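Local coordinates for protein dehydrogenase (Thermotoga maritima, PDB 3EZY) that catalyses the NAD(+)-dependent oxidation of myo-inositol to scyllo-inosose, probably as a step in myo-inositol degradation, at residues V70-S73 and T74-S78; R125-R128 and N129-K132; K134-E138 and N139-G143; V261-E265 and Q266-G270; L289-F292 and I293-K297. All coordinates share one frame; numbering follows the deposited sequence.

The five contacts follow one another along the chain, each a local turn, cap or helical step. Contact 1 belongs to the NAD-binding Rossmann domain, and contact 5 lies on helix 277-298, which packs on strands 3-8 and 67-70 of that domain's parallel sheet; their centres are about 20 Å apart. Contacts 2 and 3 share helix 128-138, at its start and end, centres about 13 Å apart. Phe126 of contact 2 touches Thr291 of contact 5, so the 3-10 stretch leading into helix 128-138 meets helix 277-298. Contacts 2, 3 and 4 touch the second subunit, and hairpin contact 4 also the third, so all three join the assembly while contacts 1 and 5 stay within one chain.

Contact 1. Residues V70-S73 and T74-S78; sequences VCSS and TNTHS
Ser72 and Ser73 meet Thr76 and His77 where the Rossmann fold passes from strand 67-70 into helix 77-86. The tight part faces inward. Here the imidazole of His77 reaches back to the loop, and NE2 donates to Ser72 O (2.7 Å), a bond bent to 134° at the hydrogen. Its other nitrogen, ND1, bonds to Pro96 O, so two backbone carbonyls fix the rotation of the ring. Val70 CG1 adds apolar cover 3.7 Å from His77 CD2, a place where a compact branched side chain suits the buried strand end. The side chain of Ser72 also touches the glycine-rich turn that in Rossmann enzymes typically lies beside the dinucleotide. The outer part is more exposed: Ser73 and Asn75 stand at the surface, joined by a hydrogen bond from Ser73 OG to Asn75 OD1 (2.6 Å). Between the two parts sits Thr76, a residue whose hydroxyl can give and take at once. Its chi1 of 65° turns OG1 back toward the loop, where it accepts from Ser72 OG (2.7 Å). Ser73 O is gripped twice, by Thr76 N at 2.8 Å and, in the carbonyl plane on a lone pair, by Thr76 OG1 at 2.6 Å.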
loop_
_atom_site.group_PDB
_atom_site.type_symbol
_atom_site.label_atom_id
_atom_site.label_comp_id
_atom_site.label_asym_id
_atom_site.label_seq_id
_atom_site.Cartn_x
_atom_site.Cartn_y
_atom_site.Cartn_z
ATOM N N VAL A 70 -29.042 28.107 4.877
ATOM C CA VAL A 70 -29.700 28.232 3.571
ATOM C C VAL A 70 -29.234 27.080 2.651
ATOM O O VAL A 70 -28.084 27.075 2.173
ATOM C CB VAL A 70 -29.412 29.616 2.914
ATOM C CG1 VAL A 70 -29.990 29.691 1.523
ATOM C CG2 VAL A 70 -29.918 30.779 3.830
ATOM N N CYS A 71 -30.134 26.119 2.386
ATOM C CA CYS A 71 -29.784 24.920 1.618
ATOM C C CYS A 71 -30.812 24.697 0.536
ATOM O O CYS A 71 -31.094 23.574 0.168
ATOM C CB CYS A 71 -29.771 23.677 2.532
ATOM S SG CYS A 71 -28.781 23.825 4.044
ATOM N N SER A 72 -31.393 25.779 0.049
ATOM C CA SER A 72 -32.449 25.693 -0.945
ATOM C C SER A 72 -31.779 25.875 -2.303
ATOM O O SER A 72 -30.558 26.014 -2.389
ATOM C CB SER A 72 -33.425 26.832 -0.700
ATOM O OG SER A 72 -32.657 28.023 -0.552
ATOM N N SER A 73 -32.563 25.904 -3.369
ATOM C CA SER A 73 -31.976 26.039 -4.702
ATOM C C SER A 73 -31.126 27.308 -4.819
ATOM O O SER A 73 -31.380 28.318 -4.162
ATOM C CB SER A 73 -33.051 25.982 -5.783
ATOM O OG SER A 73 -33.827 27.157 -5.686
ATOM N N THR A 74 -30.086 27.206 -5.638
ATOM C CA THR A 74 -29.061 28.239 -5.801
ATOM C C THR A 74 -29.663 29.571 -6.177
ATOM O O THR A 74 -29.219 30.610 -5.692
ATOM C CB THR A 74 -28.023 27.828 -6.885
ATOM O OG1 THR A 74 -27.482 26.539 -6.546
ATOM C CG2 THR A 74 -26.890 28.834 -7.003
ATOM N N ASN A 75 -30.672 29.534 -7.039
ATOM C CA ASN A 75 -31.326 30.773 -7.444
ATOM C C ASN A 75 -32.095 31.463 -6.295
ATOM O O ASN A 75 -32.517 32.609 -6.419
ATOM C CB ASN A 75 -32.184 30.560 -8.700
ATOM C CG ASN A 75 -33.360 29.602 -8.477
ATOM O OD1 ASN A 75 -33.664 29.175 -7.353
ATOM N ND2 ASN A 75 -34.031 29.258 -9.569
ATOM N N THR A 76 -32.266 30.789 -5.164
ATOM C CA THR A 76 -32.889 31.470 -4.019
ATOM C C THR A 76 -31.866 31.965 -2.994
ATOM O O THR A 76 -32.230 32.627 -2.039
ATOM C CB THR A 76 -33.914 30.582 -3.290
ATOM O OG1 THR A 76 -33.245 29.461 -2.708
ATOM C CG2 THR A 76 -34.964 30.043 -4.274
ATOM N N HIS A 77 -30.586 31.686 -3.204
ATOM C CA HIS A 77 -29.612 31.924 -2.116
ATOM C C HIS A 77 -29.453 33.385 -1.790
ATOM O O HIS A 77 -29.425 33.769 -0.618
ATOM C CB HIS A 77 -28.220 31.346 -2.436
ATOM C CG HIS A 77 -28.150 29.852 -2.363
ATOM N ND1 HIS A 77 -27.007 29.145 -2.695
ATOM C CD2 HIS A 77 -29.075 28.927 -1.999
ATOM C CE1 HIS A 77 -27.225 27.853 -2.511
ATOM N NE2 HIS A 77 -28.470 27.693 -2.098
ATOM N N SER A 78 -29.334 34.196 -2.830
ATOM C CA SER A 78 -29.115 35.611 -2.656
ATOM C C SER A 78 -30.250 36.249 -1.849
ATOM O O SER A 78 -30.026 36.930 -0.865
ATOM C CB SER A 78 -29.045 36.301 -4.025
ATOM O OG SER A 78 -28.514 37.586 -3.840
#

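Contact 2. Residues R125-R128 and N129-K132; sequences RFDR and NFKK
Asp127 bends its carboxylate over the first turn of helix 128-138 and takes up the amides of Asn129 and Phe130. One oxygen, OD1, serves both: the bond from Phe130 N is fairly straight (3.1 Å, 161° at the hydrogen), whereas that from Asn129 N is short but weak (2.8 Å). A short acidic side chain suits this place, because it can reach amides that have no helical carbonyl before them, and its negative charge probably interacts well with the positive end of the helix dipole. CG lies anti to the backbone N of Asp127 (chi1 175°), which carries the group over the ring of Phe130. There carboxylate and ring are stacked, their planes 20° apart, and Asp127 CB approaches Phe130 CD2 to 3.5 Å. The second oxygen, OD2, is satisfied elsewhere: it accepts from a water at 2.7 Å and forms a salt bridge with Arg280. The same water accepts from Asn129 ND2 (2.9 Å), while Asn129 OD1 receives the amide of Thr259 of the second subunit. Arg128 likewise points its polar end at that subunit, NH1 donating to Glu257 O. Among the backbone acceptors, Asp127 O takes Lys131 N at 3.0 Å and Arg128 O takes Lys132 N at 3.3 Å, the first regular helical bonds. Charges farther out are matched too, Arg125 by Asp179 and Lys131 by Glu135. This is the N-cap of a helix, with aspartate in the classic capping role.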
loop_
_atom_site.group_PDB
_atom_site.type_symbol
_atom_site.label_atom_id
_atom_site.label_comp_id
_atom_site.label_asym_id
_atom_site.label_seq_id
_atom_site.Cartn_x
_atom_site.Cartn_y
_atom_site.Cartn_z
ATOM N N ARG A 125 -13.221 21.402 3.025
ATOM C CA ARG A 125 -12.135 21.878 3.926
ATOM C C ARG A 125 -12.162 21.122 5.234
ATOM O O ARG A 125 -11.205 21.215 5.982
ATOM C CB ARG A 125 -12.254 23.344 4.302
ATOM C CG ARG A 125 -12.136 24.291 3.118
ATOM C CD ARG A 125 -11.893 25.695 3.609
ATOM N NE ARG A 125 -11.827 26.662 2.514
ATOM C CZ ARG A 125 -11.355 27.891 2.677
ATOM N NH1 ARG A 125 -11.000 28.265 3.885
ATOM N NH2 ARG A 125 -11.274 28.749 1.648
ATOM N N PHE A 126 -13.285 20.428 5.539
ATOM C CA PHE A 126 -13.419 19.801 6.833
ATOM C C PHE A 126 -13.346 18.302 6.732
ATOM O O PHE A 126 -13.654 17.636 7.711
ATOM C CB PHE A 126 -14.735 20.247 7.543
ATOM C CG PHE A 126 -14.832 21.760 7.708
ATOM C CD1 PHE A 126 -14.273 22.382 8.816
ATOM C CD2 PHE A 126 -15.404 22.552 6.703
ATOM C CE1 PHE A 126 -14.320 23.773 8.963
ATOM C CE2 PHE A 126 -15.469 23.948 6.839
ATOM C CZ PHE A 126 -14.921 24.556 7.982
ATOM N N ASP A 127 -13.041 17.775 5.542
ATOM C CA ASP A 127 -12.656 16.358 5.345
ATOM C C ASP A 127 -11.393 16.053 6.172
ATOM O O ASP A 127 -10.384 16.764 6.086
ATOM C CB ASP A 127 -12.411 16.125 3.828
ATOM C CG ASP A 127 -11.894 14.714 3.498
ATOM O OD1 ASP A 127 -10.743 14.377 3.870
ATOM O OD2 ASP A 127 -12.614 13.945 2.816
ATOM N N ARG A 128 -11.435 15.038 7.035
ATOM C CA ARG A 128 -10.297 14.846 7.926
ATOM C C ARG A 128 -8.964 14.643 7.183
ATOM O O ARG A 128 -7.925 15.066 7.692
ATOM C CB ARG A 128 -10.511 13.677 8.913
ATOM C CG ARG A 128 -10.666 12.345 8.216
ATOM C CD ARG A 128 -11.268 11.256 9.117
ATOM N NE ARG A 128 -10.258 10.641 9.970
ATOM C CZ ARG A 128 -10.101 10.898 11.271
ATOM N NH1 ARG A 128 -9.145 10.267 11.957
ATOM N NH2 ARG A 128 -10.905 11.775 11.890
ATOM N N ASN A 129 -8.977 14.007 6.004
ATOM C CA ASN A 129 -7.734 13.816 5.250
ATOM C C ASN A 129 -7.175 15.094 4.615
ATOM O O ASN A 129 -5.988 15.366 4.705
ATOM C CB ASN A 129 -7.968 12.733 4.195
ATOM C CG ASN A 129 -8.465 11.441 4.830
ATOM O OD1 ASN A 129 -7.854 10.964 5.754
ATOM N ND2 ASN A 129 -9.595 10.915 4.376
ATOM N N PHE A 130 -8.031 15.867 3.950
ATOM C CA PHE A 130 -7.585 17.133 3.327
ATOM C C PHE A 130 -7.104 18.167 4.342
ATOM O O PHE A 130 -6.122 18.918 4.128
ATOM C CB PHE A 130 -8.732 17.714 2.498
ATOM C CG PHE A 130 -9.276 16.760 1.421
ATOM C CD1 PHE A 130 -8.455 15.775 0.848
ATOM C CD2 PHE A 130 -10.584 16.904 0.944
ATOM C CE1 PHE A 130 -8.937 14.933 -0.172
ATOM C CE2 PHE A 130 -11.109 16.039 -0.063
ATOM C CZ PHE A 130 -10.284 15.044 -0.614
ATOM N N LYS A 131 -7.844 18.251 5.435
ATOM C CA LYS A 131 -7.449 19.116 6.556
ATOM C C LYS A 131 -6.063 18.791 7.136
ATOM O O LYS A 131 -5.263 19.673 7.396
ATOM C CB LYS A 131 -8.501 19.017 7.671
ATOM C CG LYS A 131 -8.244 19.917 8.891
ATOM C CD LYS A 131 -9.598 20.116 9.614
ATOM C CE LYS A 131 -9.445 20.349 11.121
ATOM N NZ LYS A 131 -8.380 21.305 11.439
ATOM N N LYS A 132 -5.807 17.514 7.369
ATOM C CA LYS A 132 -4.523 17.106 7.875
ATOM C C LYS A 132 -3.418 17.471 6.877
ATOM O O LYS A 132 -2.328 17.923 7.262
ATOM C CB LYS A 132 -4.539 15.596 8.189
ATOM C CG LYS A 132 -3.159 15.058 8.497
ATOM C CD LYS A 132 -2.852 14.842 10.001
ATOM C CE LYS A 132 -3.572 15.755 10.942
ATOM N NZ LYS A 132 -3.007 15.570 12.331
HETATM O O HOH W 1 -10.950 11.960 2.073
#

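Contact 3. Residues K134-E138 and N139-G143; sequences KEAVE and NGTIG
Asn139, Ala136 and Val137 carry the contact at the end of helix 128-138. Asn139 closes the last regular turn with its backbone, N donating to Glu135 O at 2.8 Å. Its side chain turns back over the same carbonyl: with CG anti to its own carbonyl carbon (chi1 -73°), the amide carbon CG comes to 3.2 Å from Glu135 O, a contact only, since ND2 is badly angled for a bond to that oxygen. Asparagine suits an exposed helix end, where its polar amide can face solvent and the chain can leave the helix. Ala136 supplies the acceptor for the next step. Its small methyl is consistent with the close approach of Thr141, whose N reaches Ala136 O at 3.2 Å while OG1 adds a weak bond to the same oxygen. Together with the bond from Gly140 N to Val137 O (3.1 Å), this is a Schellman motif, and the positive phi of Gly140 (94°) explains the glycine, since a CB there would collide with the carbonyl oxygen of Asn139. A type I turn from Gly140 to Gly143 follows and leads toward strand 145-153. Val137 O has a further partner, a water that donates to it at 2.7 Å, gives its other hydrogen to Gly143 O and accepts from Ile142 N, bridging helix end and turn. Beside these polar links Val137 CG2 meets Ile142 CG1 at 4.1 Å, the chains crossing at an angle. Two branched apolar chains suit a buried spot against Val243 and Ile250 of the mixed sheet, and Ile142 touches Leu262 of the second subunit.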
loop_
_atom_site.group_PDB
_atom_site.type_symbol
_atom_site.label_atom_id
_atom_site.label_comp_id
_atom_site.label_asym_id
_atom_site.label_seq_id
_atom_site.Cartn_x
_atom_site.Cartn_y
_atom_site.Cartn_z
ATOM N N LYS A 134 -3.571 19.970 4.603
ATOM C CA LYS A 134 -3.440 21.438 4.673
ATOM C C LYS A 134 -2.559 21.875 5.860
ATOM O O LYS A 134 -1.690 22.744 5.696
ATOM C CB LYS A 134 -4.822 22.109 4.739
ATOM C CG LYS A 134 -4.813 23.665 4.727
ATOM C CD LYS A 134 -4.793 24.167 6.166
ATOM C CE LYS A 134 -4.875 25.701 6.262
ATOM N NZ LYS A 134 -4.032 26.394 5.231
ATOM N N GLU A 135 -2.782 21.285 7.033
ATOM C CA GLU A 135 -1.972 21.588 8.234
ATOM C C GLU A 135 -0.519 21.213 8.051
ATOM O O GLU A 135 0.383 22.021 8.332
ATOM C CB GLU A 135 -2.557 20.879 9.452
ATOM C CG GLU A 135 -3.842 21.587 9.900
ATOM C CD GLU A 135 -4.694 20.788 10.860
ATOM O OE1 GLU A 135 -4.452 19.583 11.062
ATOM O OE2 GLU A 135 -5.646 21.380 11.402
ATOM N N ALA A 136 -0.264 20.004 7.546
ATOM C CA ALA A 136 1.117 19.669 7.242
ATOM C C ALA A 136 1.788 20.661 6.278
ATOM O O ALA A 136 2.910 21.055 6.506
ATOM C CB ALA A 136 1.290 18.245 6.764
ATOM N N VAL A 137 1.127 21.060 5.213
ATOM C CA VAL A 137 1.727 22.023 4.279
ATOM C C VAL A 137 2.033 23.352 4.995
ATOM O O VAL A 137 3.121 23.944 4.863
ATOM C CB VAL A 137 0.779 22.250 3.061
ATOM C CG1 VAL A 137 1.213 23.445 2.241
ATOM C CG2 VAL A 137 0.778 20.995 2.170
ATOM N N GLU A 138 1.055 23.797 5.767
ATOM C CA GLU A 138 1.115 25.044 6.491
ATOM C C GLU A 138 2.269 25.027 7.473
ATOM O O GLU A 138 2.970 26.015 7.616
ATOM C CB GLU A 138 -0.228 25.222 7.232
ATOM C CG GLU A 138 -0.278 26.385 8.165
ATOM C CD GLU A 138 -1.705 26.769 8.527
ATOM O OE1 GLU A 138 -2.545 25.873 8.781
ATOM O OE2 GLU A 138 -1.966 27.986 8.567
ATOM N N ASN A 139 2.470 23.893 8.140
ATOM C CA ASN A 139 3.614 23.664 9.029
ATOM C C ASN A 139 5.032 23.666 8.457
ATOM O O ASN A 139 5.987 23.612 9.231
ATOM C CB ASN A 139 3.432 22.325 9.745
ATOM C CG ASN A 139 2.367 22.407 10.781
ATOM O OD1 ASN A 139 1.992 23.515 11.180
ATOM N ND2 ASN A 139 1.831 21.271 11.200
ATOM N N GLY A 140 5.178 23.680 7.134
ATOM C CA GLY A 140 6.510 23.653 6.514
ATOM C C GLY A 140 6.989 22.259 6.141
ATOM O O GLY A 140 8.098 22.080 5.633
ATOM N N THR A 141 6.146 21.253 6.376
ATOM C CA THR A 141 6.537 19.863 6.182
ATOM C C THR A 141 7.034 19.498 4.768
ATOM O O THR A 141 7.851 18.591 4.628
ATOM C CB THR A 141 5.387 18.897 6.568
ATOM O OG1 THR A 141 5.073 19.060 7.964
ATOM C CG2 THR A 141 5.823 17.511 6.377
ATOM N N ILE A 142 6.535 20.164 3.723
ATOM C CA ILE A 142 7.063 19.905 2.381
ATOM C C ILE A 142 7.944 21.047 1.855
ATOM O O ILE A 142 8.337 21.074 0.663
ATOM C CB ILE A 142 5.954 19.441 1.366
ATOM C CG1 ILE A 142 4.756 20.396 1.338
ATOM C CG2 ILE A 142 5.503 18.036 1.744
ATOM C CD1 ILE A 142 4.999 21.700 0.545
ATOM N N GLY A 143 8.349 21.941 2.759
ATOM C CA GLY A 143 9.140 23.108 2.316
ATOM C C GLY A 143 8.269 24.132 1.601
ATOM O O GLY A 143 7.062 24.251 1.870
HETATM O O HOH W 2 5.263 22.848 3.604
#

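Contact 4. Residues V261-E265 and Q266-G270; sequences VLTDE and QGDRG
Thr263 and Asp268 form a non-hydrogen-bonded pair across the two strands, their side chains side by side and pointing the same way. Thr263 places OG1 anti to its carbonyl carbon (chi1 -55°), and this hydroxyl donates to Asp268 OD1 at 2.5 Å, meeting it on the anti side and out of the carboxylate plane. The aspartate suits its place through partners on the third subunit, OD2 in a salt bridge with Arg256 and OD1 hydrogen-bonded to Tyr273 OH of that subunit. Next to it, Val261 CG1 covers Asp268 CB at 3.9 Å. The whole is an antiparallel beta hairpin, closed by a type I turn from Asp264 to Gly267, and its sheet runs on into a strand of the second subunit through Val261 to Thr263. Leu262 and Arg269 form a hydrogen-bonded pair, Arg269 N reaching Leu262 O at 2.6 Å and Leu262 N reaching Arg269 O at 2.8 Å. In Asp264 CG sits between backbone N and carbonyl carbon (chi1 70°), swinging the carboxylate over the turn. OD1 can then accept from Gln266 N (2.8 Å), an Asx turn that suits a short acidic chain. At the positive phi of Gly267 (123°) a CB would collide with the carbonyl oxygen of Gln266, hence the glycine. On the face shared by Leu262 and Asp264, Arg269 bends at chi3 and brings its guanidinium edge-on to Asp264 OD2, yet NH1 stays 4.5 Å from that oxygen, too far for a salt bridge. Its NH2 instead makes a weak bond to Gln266 OE1 of the third subunit.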
loop_
_atom_site.group_PDB
_atom_site.type_symbol
_atom_site.label_atom_id
_atom_site.label_comp_id
_atom_site.label_asym_id
_atom_site.label_seq_id
_atom_site.Cartn_x
_atom_site.Cartn_y
_atom_site.Cartn_z
ATOM N N VAL A 261 -8.018 -7.172 2.373
ATOM C CA VAL A 261 -7.311 -7.395 1.138
ATOM C C VAL A 261 -7.376 -8.885 0.799
ATOM O O VAL A 261 -6.957 -9.732 1.596
ATOM C CB VAL A 261 -5.801 -6.962 1.245
ATOM C CG1 VAL A 261 -5.063 -7.294 -0.082
ATOM C CG2 VAL A 261 -5.673 -5.432 1.586
ATOM N N LEU A 262 -7.895 -9.194 -0.391
ATOM C CA LEU A 262 -8.022 -10.564 -0.863
ATOM C C LEU A 262 -6.954 -10.810 -1.909
ATOM O O LEU A 262 -6.739 -9.965 -2.816
ATOM C CB LEU A 262 -9.418 -10.758 -1.474
ATOM C CG LEU A 262 -9.663 -12.043 -2.239
ATOM C CD1 LEU A 262 -9.752 -13.183 -1.243
ATOM C CD2 LEU A 262 -10.986 -11.925 -2.973
ATOM N N THR A 263 -6.261 -11.948 -1.786
ATOM C CA THR A 263 -5.181 -12.298 -2.713
ATOM C C THR A 263 -5.441 -13.613 -3.456
ATOM O O THR A 263 -5.681 -14.665 -2.838
ATOM C CB THR A 263 -3.816 -12.409 -2.013
ATOM O OG1 THR A 263 -3.549 -11.194 -1.298
ATOM C CG2 THR A 263 -2.705 -12.666 -3.043
ATOM N N ASP A 264 -5.408 -13.554 -4.782
ATOM C CA ASP A 264 -5.609 -14.759 -5.564
ATOM C C ASP A 264 -4.542 -14.841 -6.628
ATOM O O ASP A 264 -3.541 -14.096 -6.557
ATOM C CB ASP A 264 -7.035 -14.854 -6.109
ATOM C CG ASP A 264 -7.343 -13.821 -7.205
ATOM O OD1 ASP A 264 -6.409 -13.213 -7.776
ATOM O OD2 ASP A 264 -8.550 -13.620 -7.485
ATOM N N GLU A 265 -4.746 -15.706 -7.627
ATOM C CA GLU A 265 -3.705 -15.908 -8.677
ATOM C C GLU A 265 -3.293 -14.626 -9.341
ATOM O O GLU A 265 -2.147 -14.471 -9.809
ATOM C CB GLU A 265 -4.213 -16.816 -9.787
ATOM C CG GLU A 265 -4.170 -18.274 -9.460
ATOM C CD GLU A 265 -5.426 -18.707 -8.749
ATOM O OE1 GLU A 265 -6.177 -17.793 -8.307
ATOM O OE2 GLU A 265 -5.661 -19.949 -8.635
ATOM N N GLN A 266 -4.230 -13.688 -9.440
ATOM C CA GLN A 266 -3.891 -12.456 -10.153
ATOM C C GLN A 266 -3.249 -11.424 -9.258
ATOM O O GLN A 266 -2.821 -10.388 -9.754
ATOM C CB GLN A 266 -5.144 -11.826 -10.727
ATOM C CG GLN A 266 -5.734 -12.522 -11.923
ATOM C CD GLN A 266 -7.058 -11.835 -12.312
ATOM O OE1 GLN A 266 -7.210 -10.605 -12.155
ATOM N NE2 GLN A 266 -8.030 -12.626 -12.764
ATOM N N GLY A 267 -3.240 -11.647 -7.942
ATOM C CA GLY A 267 -2.588 -10.692 -7.020
ATOM C C GLY A 267 -3.543 -10.178 -5.971
ATOM O O GLY A 267 -4.626 -10.749 -5.795
ATOM N N ASP A 268 -3.159 -9.097 -5.289
ATOM C CA ASP A 268 -3.960 -8.457 -4.231
ATOM C C ASP A 268 -5.128 -7.681 -4.787
ATOM O O ASP A 268 -4.977 -6.975 -5.802
ATOM C CB ASP A 268 -3.102 -7.459 -3.419
ATOM C CG ASP A 268 -2.038 -8.147 -2.615
ATOM O OD1 ASP A 268 -2.189 -9.364 -2.341
ATOM O OD2 ASP A 268 -1.050 -7.465 -2.241
ATOM N N ARG A 269 -6.268 -7.798 -4.107
ATOM C CA ARG A 269 -7.483 -7.022 -4.380
ATOM C C ARG A 269 -7.959 -6.343 -3.113
ATOM O O ARG A 269 -8.271 -7.003 -2.115
ATOM C CB ARG A 269 -8.619 -7.938 -4.881
ATOM C CG ARG A 269 -8.195 -8.788 -6.092
ATOM C CD ARG A 269 -9.359 -9.620 -6.648
ATOM N NE ARG A 269 -10.342 -8.726 -7.227
ATOM C CZ ARG A 269 -11.440 -9.128 -7.860
ATOM N NH1 ARG A 269 -11.687 -10.438 -7.982
ATOM N NH2 ARG A 269 -12.289 -8.216 -8.356
ATOM N N GLY A 270 -8.022 -5.021 -3.165
ATOM C CA GLY A 270 -8.476 -4.207 -2.026
ATOM C C GLY A 270 -9.977 -3.995 -2.027
ATOM O O GLY A 270 -10.643 -4.385 -2.968
#

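Contact 5. Residues L289-F292 and I293-K297; sequences LKTF and IKNVK
Ile293 and Leu289 lie one turn apart on helix 277-298, an alpha-helix whose apolar side packs on the Rossmann sheet. From its start, the side chain of Ile293 leans back along the helix. CB lies 3.6 Å from Leu289 O. CG1, set anti to the carbonyl carbon of Ile293 (chi1 -69°), comes closer to that oxygen, at 3.3 Å. The tip, CD1, stays 3.5 Å from Leu289 O and touches Leu289 CD1 at 3.9 Å. A beta-branched chain with one longer arm suits this site, since CG1 and CD1 can cover a backbone carbonyl and still reach an apolar neighbour; Ile24 packs against both residues, and Leu3 against Ile293. The oxygen beneath is not left to apolar cover, since Ile293 N donates to Leu289 O at 3.0 Å. Farther along, Asn295 has its polar end tied to the chain beyond the helix: ND2 is hydrogen-bonded to Glu300 OE1 and OD1 accepts from Ala303 N, which fits a buried amide that can both give and take. Thr291 uses its hydroxyl within the helix, bonding to Glu287 O. Phe292 and Val296 make the remaining apolar step and face the sheet, where Phe292 touches Ala67 and Leu69. Over one face of the phenyl ring the Val296 methyl makes a CH-pi contact, with CG2 4.0 Å from the centroid of the Phe292 ring and 19° off its normal.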
loop_
_atom_site.group_PDB
_atom_site.type_symbol
_atom_site.label_atom_id
_atom_site.label_comp_id
_atom_site.label_asym_id
_atom_site.label_seq_id
_atom_site.Cartn_x
_atom_site.Cartn_y
_atom_site.Cartn_z
ATOM N N LEU A 289 -20.399 21.991 10.152
ATOM C CA LEU A 289 -21.509 22.588 10.912
ATOM C C LEU A 289 -21.133 22.888 12.371
ATOM O O LEU A 289 -21.479 23.963 12.915
ATOM C CB LEU A 289 -22.744 21.692 10.844
ATOM C CG LEU A 289 -23.983 22.142 11.661
ATOM C CD1 LEU A 289 -24.246 23.572 11.351
ATOM C CD2 LEU A 289 -25.230 21.338 11.324
ATOM N N LYS A 290 -20.420 21.966 13.020
ATOM C CA LYS A 290 -19.908 22.264 14.363
ATOM C C LYS A 290 -19.056 23.542 14.347
ATOM O O LYS A 290 -19.042 24.295 15.326
ATOM C CB LYS A 290 -19.070 21.094 14.913
ATOM C CG LYS A 290 -19.824 19.798 15.067
ATOM C CD LYS A 290 -18.914 18.784 15.807
ATOM C CE LYS A 290 -19.603 17.410 15.983
ATOM N NZ LYS A 290 -18.547 16.293 16.092
ATOM N N THR A 291 -18.326 23.758 13.253
ATOM C CA THR A 291 -17.425 24.911 13.158
ATOM C C THR A 291 -18.225 26.205 13.027
ATOM O O THR A 291 -17.913 27.194 13.697
ATOM C CB THR A 291 -16.407 24.799 11.978
ATOM O OG1 THR A 291 -15.674 23.573 12.103
ATOM C CG2 THR A 291 -15.418 25.974 11.974
ATOM N N PHE A 292 -19.229 26.184 12.155
ATOM C CA PHE A 292 -20.180 27.287 12.020
ATOM C C PHE A 292 -20.810 27.680 13.374
ATOM O O PHE A 292 -20.902 28.864 13.725
ATOM C CB PHE A 292 -21.301 26.921 11.019
ATOM C CG PHE A 292 -22.395 27.991 10.924
ATOM C CD1 PHE A 292 -22.085 29.262 10.458
ATOM C CD2 PHE A 292 -23.699 27.725 11.329
ATOM C CE1 PHE A 292 -23.036 30.255 10.368
ATOM C CE2 PHE A 292 -24.691 28.716 11.236
ATOM C CZ PHE A 292 -24.349 29.988 10.759
ATOM N N ILE A 293 -21.273 26.688 14.110
ATOM C CA ILE A 293 -21.872 26.898 15.433
ATOM C C ILE A 293 -20.852 27.478 16.434
ATOM O O ILE A 293 -21.165 28.414 17.163
ATOM C CB ILE A 293 -22.453 25.570 15.939
ATOM C CG1 ILE A 293 -23.669 25.208 15.090
ATOM C CG2 ILE A 293 -22.793 25.646 17.457
ATOM C CD1 ILE A 293 -24.073 23.746 15.225
ATOM N N LYS A 294 -19.642 26.919 16.464
ATOM C CA LYS A 294 -18.534 27.473 17.238
ATOM C C LYS A 294 -18.268 28.934 16.888
ATOM O O LYS A 294 -18.115 29.765 17.790
ATOM C CB LYS A 294 -17.243 26.675 16.985
ATOM C CG LYS A 294 -16.005 27.215 17.776
ATOM C CD LYS A 294 -14.694 26.445 17.483
ATOM C CE LYS A 294 -14.189 26.686 16.044
ATOM N NZ LYS A 294 -13.327 27.937 15.901
ATOM N N ASN A 295 -18.221 29.271 15.592
ATOM C CA ASN A 295 -17.922 30.657 15.213
ATOM C C ASN A 295 -19.040 31.564 15.743
ATOM O O ASN A 295 -18.788 32.641 16.276
ATOM C CB ASN A 295 -17.862 30.872 13.695
ATOM C CG ASN A 295 -16.811 30.027 13.004
ATOM O OD1 ASN A 295 -17.001 29.676 11.844
ATOM N ND2 ASN A 295 -15.698 29.732 13.683
ATOM N N VAL A 296 -20.282 31.141 15.526
ATOM C CA VAL A 296 -21.448 31.876 16.022
ATOM C C VAL A 296 -21.437 32.071 17.539
ATOM O O VAL A 296 -21.530 33.185 18.027
ATOM C CB VAL A 296 -22.763 31.202 15.613
ATOM C CG1 VAL A 296 -23.947 31.851 16.374
ATOM C CG2 VAL A 296 -22.945 31.314 14.118
ATOM N N LYS A 297 -21.315 30.986 18.281
ATOM C CA LYS A 297 -21.299 31.066 19.727
ATOM C C LYS A 297 -20.169 31.927 20.257
ATOM O O LYS A 297 -20.313 32.581 21.302
ATOM C CB LYS A 297 -21.158 29.680 20.343
ATOM C CG LYS A 297 -22.377 28.819 20.282
ATOM C CD LYS A 297 -22.009 27.493 20.912
ATOM C CE LYS A 297 -23.128 26.470 20.857
ATOM N NZ LYS A 297 -24.111 26.662 21.965
#